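Local coordinates for tubulin-like protein CetZ (Methanosaeta thermophila, PDB 3ZID), which binds GTP and acts as a GTPase of the tubulin/FtsZ superfamily, and is probably involved in controlling cell shape in archaea, at residues F120-I125 and A157-E162; E162-E167 and L229-L234; P244-A249 and G312-L317; A273-Q278 and K291-L296. All coordinates share one frame; numbering follows the deposited sequence.

Interaction 1. Residues F120-I125 and A157-E162; sequences FSPLMI and AFCLRE
Pro122 of helix 117-131 turns its ring toward Glu162 and Cys159 of helix 150-165, and van der Waals contact is all that joins the two segments directly. The proline ring meets the acid in two places. Pro122 CB lies 3.9 Å from Glu162 CB. The acid's chain leaves with CG anti to its carbonyl carbon (chi1 -71°) and runs on extended, which carries OE1 across the ring to 3.7 Å from Pro122 CG. Cys159 SG, at 4.4 Å from Pro122 CG, adds a looser apolar contact.

The ionic interactions lie beyond the pair. Glu162 OE2 forms salt bridges with Lys83 and Arg79, so the carboxylate is held at one oxygen while the other rests on the proline.

In the backbone, Pro122 has no N-H to offer the preceding turn, and helix 117-131 kinks there. Beyond the kink Met124 N bonds to Phe120 O at 2.7 Å, and Ser121 OG bonds to Gly117 O.

Helix 117-131 follows the glycine-rich GTP-binding loop of Gly115, Thr116 and Gly117, the tubulin signature motif, and its packing on helix 150-165 belongs to the Rossmann-like GTPase domain of tubulin and FtsZ.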
# COMPACT_ATOMS: atom_id res chain seq x y z
N PHE A 120 -11.20 -1.83 -8.27
CA PHE A 120 -11.19 -0.49 -8.87
C PHE A 120 -9.76 -0.05 -9.18
O PHE A 120 -9.50 0.56 -10.21
CB PHE A 120 -11.75 0.54 -7.89
CG PHE A 120 -13.25 0.67 -7.90
CD1 PHE A 120 -14.08 -0.45 -7.98
CD2 PHE A 120 -13.83 1.93 -7.78
CE1 PHE A 120 -15.46 -0.30 -7.98
CE2 PHE A 120 -15.20 2.10 -7.77
CZ PHE A 120 -16.03 0.97 -7.87
N SER A 121 -8.86 -0.29 -8.24
CA SER A 121 -7.56 0.38 -8.28
C SER A 121 -6.71 0.03 -9.50
O SER A 121 -6.20 0.92 -10.17
CB SER A 121 -6.80 0.21 -6.96
OG SER A 121 -7.52 0.84 -5.90
N PRO A 122 -6.55 -1.27 -9.80
CA PRO A 122 -5.80 -1.58 -11.02
C PRO A 122 -6.50 -1.05 -12.26
O PRO A 122 -5.80 -0.63 -13.19
CB PRO A 122 -5.77 -3.10 -11.04
CG PRO A 122 -5.93 -3.50 -9.60
CD PRO A 122 -6.84 -2.48 -9.01
N LEU A 123 -7.83 -1.06 -12.27
CA LEU A 123 -8.59 -0.55 -13.42
C LEU A 123 -8.40 0.93 -13.57
O LEU A 123 -8.20 1.44 -14.69
CB LEU A 123 -10.09 -0.85 -13.28
CG LEU A 123 -10.44 -2.34 -13.26
CD1 LEU A 123 -11.95 -2.67 -13.21
CD2 LEU A 123 -9.82 -2.90 -14.46
N MET A 124 -8.44 1.63 -12.44
CA MET A 124 -8.31 3.08 -12.40
C MET A 124 -6.90 3.50 -12.81
O MET A 124 -6.70 4.51 -13.48
CB MET A 124 -8.63 3.60 -11.00
CG MET A 124 -9.06 5.06 -10.96
SD MET A 124 -9.54 5.57 -9.29
CE MET A 124 -10.44 4.13 -8.77
N ILE A 125 -5.90 2.73 -12.40
CA ILE A 125 -4.53 3.07 -12.75
C ILE A 125 -4.35 2.94 -14.27
O ILE A 125 -3.72 3.79 -14.91
CB ILE A 125 -3.53 2.18 -11.99
CG1 ILE A 125 -3.54 2.57 -10.51
CG2 ILE A 125 -2.13 2.28 -12.59
CD1 ILE A 125 -2.92 1.52 -9.60
N ALA A 157 -4.06 -12.16 -3.70
CA ALA A 157 -3.20 -12.77 -4.71
C ALA A 157 -3.49 -12.26 -6.11
O ALA A 157 -2.57 -11.92 -6.85
CB ALA A 157 -3.30 -14.30 -4.66
N PHE A 158 -4.77 -12.23 -6.47
CA PHE A 158 -5.15 -11.75 -7.80
C PHE A 158 -5.01 -10.25 -7.99
O PHE A 158 -4.75 -9.76 -9.10
CB PHE A 158 -6.54 -12.21 -8.17
CG PHE A 158 -6.64 -13.69 -8.34
CD1 PHE A 158 -5.97 -14.33 -9.38
CD2 PHE A 158 -7.41 -14.44 -7.48
CE1 PHE A 158 -6.05 -15.70 -9.54
CE2 PHE A 158 -7.51 -15.81 -7.64
CZ PHE A 158 -6.84 -16.43 -8.67
N CYS A 159 -5.24 -9.50 -6.91
CA CYS A 159 -5.09 -8.05 -6.99
C CYS A 159 -3.64 -7.68 -7.24
O CYS A 159 -3.34 -6.85 -8.11
CB CYS A 159 -5.56 -7.39 -5.70
SG CYS A 159 -5.31 -5.59 -5.73
N LEU A 160 -2.73 -8.28 -6.48
CA LEU A 160 -1.30 -8.01 -6.65
C LEU A 160 -0.83 -8.32 -8.08
O LEU A 160 -0.00 -7.59 -8.65
CB LEU A 160 -0.47 -8.76 -5.61
CG LEU A 160 -0.56 -8.20 -4.18
CD1 LEU A 160 0.01 -9.21 -3.17
CD2 LEU A 160 0.17 -6.85 -4.09
N ARG A 161 -1.36 -9.41 -8.64
CA ARG A 161 -1.06 -9.74 -10.03
C ARG A 161 -1.49 -8.65 -10.99
O ARG A 161 -0.70 -8.23 -11.84
CB ARG A 161 -1.69 -11.08 -10.43
CG ARG A 161 -0.95 -12.28 -9.87
CD ARG A 161 -1.74 -13.58 -10.01
NE ARG A 161 -1.91 -13.99 -11.40
CZ ARG A 161 -2.33 -15.20 -11.77
NH1 ARG A 161 -2.61 -16.10 -10.84
NH2 ARG A 161 -2.45 -15.51 -13.05
N GLU A 162 -2.72 -8.17 -10.85
CA GLU A 162 -3.19 -7.10 -11.73
C GLU A 162 -2.41 -5.80 -11.60
O GLU A 162 -2.21 -5.11 -12.60
CB GLU A 162 -4.68 -6.82 -11.51
CG GLU A 162 -5.59 -7.91 -12.01
CD GLU A 162 -7.02 -7.69 -11.58
OE1 GLU A 162 -7.33 -6.59 -11.07
OE2 GLU A 162 -7.84 -8.61 -11.78

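Interaction 2. Residues E162-E167 and L229-L234; sequences EMIEVE and LRMGTL
The bond from Val166 N to Glu162 O, 2.9 Å long, closes a turn of helix 150-165 just before Glu167 meets Arg230, while Ile164 on the same turn meets Met231. A second bond, Glu167 N to Ile164 O at 3.1 Å, draws the chain round as Glu167 takes up positive phi (57°), leaving the helical conformation.

Arg230 reaches this turn with a chain bent at chi3 (62°). The edge of its guanidinium group faces the backbone of Glu167, with NH2 3.5 Å from Glu167 C, which lies near the guanidinium plane. Glu167 CB is a little farther from NH2, at 4.1 Å. The carboxylate itself does not engage: Glu167 OE1 stays 6.1 Å from Arg230 NH2, so any attraction between the charges is probably modest. At the same turn Lys129 NZ donates to Val166 O, and weakly to Glu167 O.

The contact bridges the two globular halves of the tubulin/FtsZ fold, from the end region of a GTPase-domain helix to the lead-in of strand 232-238, an outer strand of the four-stranded mixed sheet. Backbone bonds of Met231 to Leu322, and of Gly232 at the strand to Met171 and Leu173, hold this region between the two sheets.

The apolar touch is tight. Met231 runs extended to its methyl, and its side chain crosses that of Ile164 at about a right angle. Met231 CE presses on Ile164 CD1 at 3.4 Å, closer than ordinary carbon contact, and lies 3.7 Å from Ile164 CG1.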
# COMPACT_ATOMS: atom_id res chain seq x y z
N GLU A 162 -2.72 -8.17 -10.85
CA GLU A 162 -3.19 -7.10 -11.73
C GLU A 162 -2.41 -5.80 -11.60
O GLU A 162 -2.21 -5.11 -12.60
CB GLU A 162 -4.68 -6.82 -11.51
CG GLU A 162 -5.59 -7.91 -12.01
CD GLU A 162 -7.02 -7.69 -11.58
OE1 GLU A 162 -7.33 -6.59 -11.07
OE2 GLU A 162 -7.84 -8.61 -11.78
N MET A 163 -1.97 -5.48 -10.38
CA MET A 163 -1.18 -4.27 -10.11
C MET A 163 0.12 -4.28 -10.90
O MET A 163 0.47 -3.30 -11.54
CB MET A 163 -0.84 -4.17 -8.61
CG MET A 163 -1.92 -3.58 -7.71
SD MET A 163 -2.49 -1.94 -8.21
CE MET A 163 -3.41 -1.52 -6.75
N ILE A 164 0.83 -5.40 -10.85
CA ILE A 164 2.04 -5.58 -11.61
C ILE A 164 1.76 -5.49 -13.10
O ILE A 164 2.47 -4.80 -13.85
CB ILE A 164 2.66 -6.95 -11.30
CG1 ILE A 164 3.12 -7.00 -9.85
CG2 ILE A 164 3.83 -7.25 -12.23
CD1 ILE A 164 3.50 -8.39 -9.43
N GLU A 165 0.69 -6.16 -13.52
CA GLU A 165 0.27 -6.20 -14.91
C GLU A 165 -0.02 -4.82 -15.49
O GLU A 165 0.23 -4.55 -16.65
CB GLU A 165 -0.95 -7.12 -15.05
CG GLU A 165 -0.58 -8.59 -14.92
CD GLU A 165 -1.74 -9.54 -15.19
OE1 GLU A 165 -2.91 -9.12 -15.04
OE2 GLU A 165 -1.47 -10.72 -15.54
N VAL A 166 -0.57 -3.93 -14.68
CA VAL A 166 -1.00 -2.64 -15.19
C VAL A 166 0.19 -1.66 -15.34
O VAL A 166 0.05 -0.57 -15.88
CB VAL A 166 -2.12 -2.05 -14.30
CG1 VAL A 166 -1.53 -1.43 -13.04
CG2 VAL A 166 -2.94 -1.03 -15.07
N GLU A 167 1.36 -2.10 -14.89
CA GLU A 167 2.63 -1.39 -15.08
C GLU A 167 2.62 0.04 -14.53
O GLU A 167 2.97 1.00 -15.22
CB GLU A 167 3.00 -1.36 -16.57
CG GLU A 167 3.56 -2.67 -17.10
CD GLU A 167 3.87 -2.61 -18.59
OE1 GLU A 167 3.39 -1.68 -19.27
OE2 GLU A 167 4.59 -3.51 -19.08
N LEU A 229 11.66 -6.02 -8.58
CA LEU A 229 10.29 -6.55 -8.67
C LEU A 229 9.22 -5.52 -8.96
O LEU A 229 8.06 -5.88 -9.15
CB LEU A 229 9.88 -7.19 -7.34
CG LEU A 229 10.62 -8.38 -6.76
CD1 LEU A 229 10.01 -8.69 -5.41
CD2 LEU A 229 10.53 -9.58 -7.70
N ARG A 230 9.60 -4.24 -8.93
CA ARG A 230 8.68 -3.11 -9.06
C ARG A 230 7.70 -3.07 -7.89
O ARG A 230 6.56 -2.61 -8.01
CB ARG A 230 7.95 -3.13 -10.40
CG ARG A 230 8.88 -2.90 -11.57
CD ARG A 230 8.17 -3.19 -12.87
NE ARG A 230 7.02 -2.32 -13.09
CZ ARG A 230 7.10 -1.14 -13.70
NH1 ARG A 230 8.26 -0.69 -14.15
NH2 ARG A 230 6.00 -0.42 -13.87
N MET A 231 8.17 -3.57 -6.76
CA MET A 231 7.45 -3.46 -5.52
C MET A 231 8.45 -3.04 -4.48
O MET A 231 9.63 -3.39 -4.56
CB MET A 231 6.90 -4.82 -5.10
CG MET A 231 5.80 -5.37 -5.97
SD MET A 231 5.49 -7.05 -5.43
CE MET A 231 3.95 -7.44 -6.22
N GLY A 232 7.98 -2.32 -3.47
CA GLY A 232 8.86 -1.85 -2.44
C GLY A 232 8.08 -1.43 -1.23
O GLY A 232 6.92 -1.81 -1.06
N THR A 233 8.69 -0.60 -0.41
CA THR A 233 8.05 -0.15 0.79
C THR A 233 8.71 1.14 1.26
O THR A 233 9.64 1.62 0.62
CB THR A 233 8.05 -1.24 1.90
OG1 THR A 233 7.08 -0.90 2.90
CG2 THR A 233 9.43 -1.36 2.55
N LEU A 234 8.19 1.70 2.35
CA LEU A 234 8.76 2.89 2.96
C LEU A 234 9.26 2.55 4.36
O LEU A 234 8.56 1.91 5.15
CB LEU A 234 7.72 4.00 3.06
CG LEU A 234 7.13 4.50 1.75
CD1 LEU A 234 6.09 5.59 2.01
CD2 LEU A 234 8.23 5.05 0.86

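Interaction 3. Residues P244-A249 and G312-L317; sequences PSIRAA and GEPRVL
Pro314 and Val316 are the two residues of 312-317 that pack on Pro244, Ile246 and Ala249. Ahead of them, Gly312 N donates to Ser280 OG, and Glu313 O accepts from Gln238 NE2, which fixes the approach to strand 315-322.

Pro314 then points its ring at the start of helix 246-252. Its CG sits 3.6 Å from Pro244 O and 4.2 Å from Pro244 CB, while its CB meets the end of Ile246, CD1, at 3.9 Å. The helix start facing it is capped: Ser245 OG, at the N-cap, accepts from Ala248 N over 3.2 Å in a fairly straight bond (164°).

Arg315 turns the other way, bonding to Gln278 and Tyr236 and making a cation-pi contact with Phe203.

Val316 returns to the helix. With CG1 anti to the backbone N (chi1 178°), CG2 falls anti to the carbonyl carbon and meets Ala249 CB at 3.7 Å. Val316 CB also lies 3.9 Å from Ala249 O, a close approach that the small alanine side chain probably permits.

Leu317 packs on Arg200, Phe203 and Leu204 of helix 186-210. Strand 315-322 runs antiparallel between strands 232-238 and 270-279, with helix 246-252 covering one face of the sheet and helix 186-210 the other.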
# COMPACT_ATOMS: atom_id res chain seq x y z
N PRO A 244 20.77 11.85 18.42
CA PRO A 244 20.49 12.39 17.09
C PRO A 244 21.38 11.76 15.99
O PRO A 244 21.39 12.25 14.86
CB PRO A 244 20.83 13.86 17.25
CG PRO A 244 21.98 13.84 18.22
CD PRO A 244 21.70 12.71 19.18
N SER A 245 22.08 10.69 16.33
CA SER A 245 23.00 10.03 15.41
C SER A 245 22.35 9.69 14.07
O SER A 245 21.39 8.89 14.01
CB SER A 245 23.51 8.74 16.07
OG SER A 245 24.17 7.89 15.15
N ILE A 246 22.89 10.26 12.99
CA ILE A 246 22.35 10.04 11.65
C ILE A 246 22.59 8.60 11.22
O ILE A 246 21.74 7.99 10.58
CB ILE A 246 22.98 10.99 10.62
CG1 ILE A 246 22.70 12.44 11.00
CG2 ILE A 246 22.38 10.75 9.23
CD1 ILE A 246 21.27 12.84 10.82
N ARG A 247 23.74 8.06 11.57
CA ARG A 247 24.06 6.68 11.29
C ARG A 247 22.99 5.76 11.86
O ARG A 247 22.49 4.87 11.17
CB ARG A 247 25.41 6.33 11.90
CG ARG A 247 25.73 4.85 11.95
CD ARG A 247 27.10 4.64 12.58
NE ARG A 247 27.63 3.30 12.35
CZ ARG A 247 28.91 2.98 12.50
NH1 ARG A 247 29.78 3.91 12.87
NH2 ARG A 247 29.32 1.74 12.28
N ALA A 248 22.65 5.97 13.12
CA ALA A 248 21.65 5.14 13.77
C ALA A 248 20.29 5.41 13.16
O ALA A 248 19.50 4.50 12.93
CB ALA A 248 21.62 5.37 15.26
N ALA A 249 20.01 6.69 12.89
CA ALA A 249 18.76 7.05 12.27
C ALA A 249 18.65 6.37 10.90
O ALA A 249 17.61 5.82 10.60
CB ALA A 249 18.61 8.56 12.17
N GLY A 312 14.08 20.61 13.55
CA GLY A 312 13.64 19.48 14.33
C GLY A 312 14.72 18.44 14.52
O GLY A 312 15.76 18.47 13.85
N GLU A 313 14.46 17.51 15.42
CA GLU A 313 15.34 16.36 15.61
C GLU A 313 15.25 15.54 14.32
O GLU A 313 14.19 15.44 13.72
CB GLU A 313 14.88 15.54 16.81
CG GLU A 313 14.59 16.38 18.06
CD GLU A 313 15.79 17.19 18.50
OE1 GLU A 313 16.89 16.61 18.60
OE2 GLU A 313 15.64 18.40 18.75
N PRO A 314 16.39 15.00 13.87
CA PRO A 314 16.43 14.34 12.56
C PRO A 314 15.49 13.14 12.42
O PRO A 314 15.24 12.42 13.38
CB PRO A 314 17.89 13.91 12.43
CG PRO A 314 18.47 14.01 13.83
CD PRO A 314 17.71 15.08 14.51
N ARG A 315 14.95 12.98 11.21
CA ARG A 315 14.18 11.80 10.86
C ARG A 315 14.63 11.35 9.48
O ARG A 315 15.16 12.13 8.66
CB ARG A 315 12.68 12.07 10.89
CG ARG A 315 12.19 13.14 9.93
CD ARG A 315 10.65 13.09 9.86
NE ARG A 315 10.13 14.05 8.90
CZ ARG A 315 8.84 14.16 8.59
NH1 ARG A 315 7.95 13.35 9.16
NH2 ARG A 315 8.44 15.08 7.71
N VAL A 316 14.45 10.07 9.22
CA VAL A 316 14.89 9.48 7.98
C VAL A 316 13.74 8.75 7.34
O VAL A 316 13.00 8.01 7.99
CB VAL A 316 16.07 8.50 8.21
CG1 VAL A 316 16.49 7.85 6.89
CG2 VAL A 316 17.26 9.23 8.84
N LEU A 317 13.60 8.97 6.04
CA LEU A 317 12.70 8.18 5.23
C LEU A 317 13.52 7.36 4.25
O LEU A 317 14.39 7.87 3.57
CB LEU A 317 11.74 9.09 4.47
CG LEU A 317 10.79 8.33 3.52
CD1 LEU A 317 9.65 7.78 4.29
CD2 LEU A 317 10.29 9.27 2.44

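Interaction 4. Residues A273-Q278 and K291-L296; sequences AMIVIQ and KEIESL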
# COMPACT_ATOMS: atom_id res chain seq x y z
N ALA A 273 17.44 2.02 -3.34
CA ALA A 273 16.86 2.82 -2.26
C ALA A 273 17.06 4.33 -2.46
O ALA A 273 17.99 4.77 -3.14
CB ALA A 273 17.41 2.38 -0.92
N MET A 274 16.13 5.10 -1.92
CA MET A 274 16.27 6.54 -1.79
C MET A 274 16.21 6.83 -0.28
O MET A 274 15.25 6.45 0.39
CB MET A 274 15.16 7.28 -2.53
CG MET A 274 15.30 8.82 -2.53
SD MET A 274 14.02 9.62 -3.54
CE MET A 274 12.54 9.17 -2.66
N ILE A 275 17.26 7.42 0.26
CA ILE A 275 17.30 7.77 1.68
C ILE A 275 17.20 9.29 1.84
O ILE A 275 18.02 10.01 1.28
CB ILE A 275 18.60 7.28 2.37
CG1 ILE A 275 18.87 5.80 2.08
CG2 ILE A 275 18.57 7.56 3.86
CD1 ILE A 275 17.87 4.86 2.65
N VAL A 276 16.21 9.78 2.56
CA VAL A 276 16.03 11.20 2.78
C VAL A 276 16.26 11.50 4.25
O VAL A 276 15.63 10.88 5.11
CB VAL A 276 14.61 11.70 2.40
CG1 VAL A 276 14.49 13.22 2.60
CG2 VAL A 276 14.29 11.33 0.97
N ILE A 277 17.19 12.40 4.53
CA ILE A 277 17.48 12.85 5.89
C ILE A 277 16.94 14.26 6.07
O ILE A 277 17.24 15.16 5.29
CB ILE A 277 18.99 12.93 6.19
CG1 ILE A 277 19.72 11.71 5.63
CG2 ILE A 277 19.24 13.10 7.70
CD1 ILE A 277 19.66 10.55 6.56
N GLN A 278 16.12 14.44 7.09
CA GLN A 278 15.51 15.73 7.34
C GLN A 278 15.75 16.15 8.78
O GLN A 278 15.56 15.35 9.69
CB GLN A 278 14.01 15.66 7.08
CG GLN A 278 13.27 16.96 7.30
CD GLN A 278 11.80 16.84 6.95
OE1 GLN A 278 11.06 16.09 7.57
NE2 GLN A 278 11.38 17.56 5.92
N LYS A 291 29.20 9.04 3.96
CA LYS A 291 29.91 7.85 4.40
C LYS A 291 28.94 6.74 4.78
O LYS A 291 29.13 5.58 4.40
CB LYS A 291 30.83 8.17 5.59
CG LYS A 291 32.09 8.91 5.21
CD LYS A 291 32.74 9.53 6.44
CE LYS A 291 33.99 10.31 6.05
NZ LYS A 291 34.43 11.22 7.15
N GLU A 292 27.87 7.10 5.48
CA GLU A 292 26.84 6.12 5.81
C GLU A 292 26.14 5.56 4.59
O GLU A 292 25.88 4.36 4.52
CB GLU A 292 25.83 6.68 6.80
CG GLU A 292 26.45 7.01 8.15
CD GLU A 292 27.10 5.80 8.79
OE1 GLU A 292 26.57 4.67 8.62
OE2 GLU A 292 28.14 5.96 9.47
N ILE A 293 25.86 6.41 3.61
CA ILE A 293 25.20 5.96 2.40
C ILE A 293 26.12 4.99 1.66
O ILE A 293 25.69 3.91 1.22
CB ILE A 293 24.80 7.14 1.46
CG1 ILE A 293 23.77 8.06 2.13
CG2 ILE A 293 24.29 6.61 0.13
CD1 ILE A 293 22.63 7.34 2.81
N GLU A 294 27.40 5.35 1.56
CA GLU A 294 28.38 4.47 0.93
C GLU A 294 28.36 3.07 1.53
O GLU A 294 28.50 2.08 0.81
CB GLU A 294 29.79 5.07 1.03
CG GLU A 294 30.00 6.34 0.21
CD GLU A 294 31.43 6.85 0.27
OE1 GLU A 294 32.20 6.41 1.15
OE2 GLU A 294 31.79 7.71 -0.57
N SER A 295 28.16 2.98 2.85
CA SER A 295 28.06 1.69 3.53
C SER A 295 26.94 0.83 2.97
O SER A 295 27.11 -0.36 2.78
CB SER A 295 27.82 1.88 5.03
OG SER A 295 28.76 2.78 5.57
N LEU A 296 25.80 1.45 2.69
CA LEU A 296 24.60 0.75 2.22
C LEU A 296 24.77 0.04 0.89
O LEU A 296 24.04 -0.91 0.58
CB LEU A 296 23.42 1.70 2.09
CG LEU A 296 22.93 2.35 3.38
CD1 LEU A 296 21.62 3.10 3.12
CD2 LEU A 296 22.75 1.25 4.41
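Inside the beta-alpha-beta unit of strand 270-279, helix 286-296 and strand 302-309, Ile275 of the first strand packs against Ile293 and Leu296, one turn apart on the helix. The two strands are parallel neighbours in the mixed sheet, and Ile275 is bonded through its backbone to Phe304 and Gly306 of the second.

The contact is wholly apolar. With CG1 anti to its carbonyl carbon (chi1 -51°), Ile275 sends this longer branch toward Leu296, and the two side chains meet tip to tip: Ile275 CG1 is 4.0 Å from Leu296 CD1, and the two CD1 atoms are 4.2 Å apart. Ile293 passes alongside in the opposite direction, bringing its CD1 to 4.1 Å from Ile275 CB, near the fork where CG1 and CG2 part. An alanine in place of Ile275 lacks CG1, CG2 and CD1, and would probably leave a gap facing Leu296 CD1 and the methyl end of Ile293 with little but CB to pack on. Ile250 of helix 246-252 also touches Ile293, and Leu254 touches Leu296, so the apolar layer extends past the unit.

On the helix's exposed side, Lys291 O takes two bonds from one residue. Ser295 N donates at 3.2 Å and Ser295 OG at 3.1 Å, the two arriving from opposite faces of the carbonyl plane, with the hydroxyl tilted 25° from it.

From the N terminus, interaction 1 comes first, closing a loop of 31 residues that brings helices 117-131 and 150-165 of the GTPase domain together. Interaction 2 follows in series from the same second helix, sharing Glu162; its longer loop ends at strand 232-238 and so ties the GTPase domain to the mixed sheet. Interaction 3 then spans from helix 246-252 to strand 315-322, and interaction 4, within its unit of strand 270-279 and helix 286-296, is nested inside that loop. These last two touch through neighbouring strands: Leu317 O and Val276 N are 2.8 Å apart, a probable hydrogen bond, and Val316 packs on Ile277. Interactions 1 and 3 remain apart, their centres about 36 Å distant.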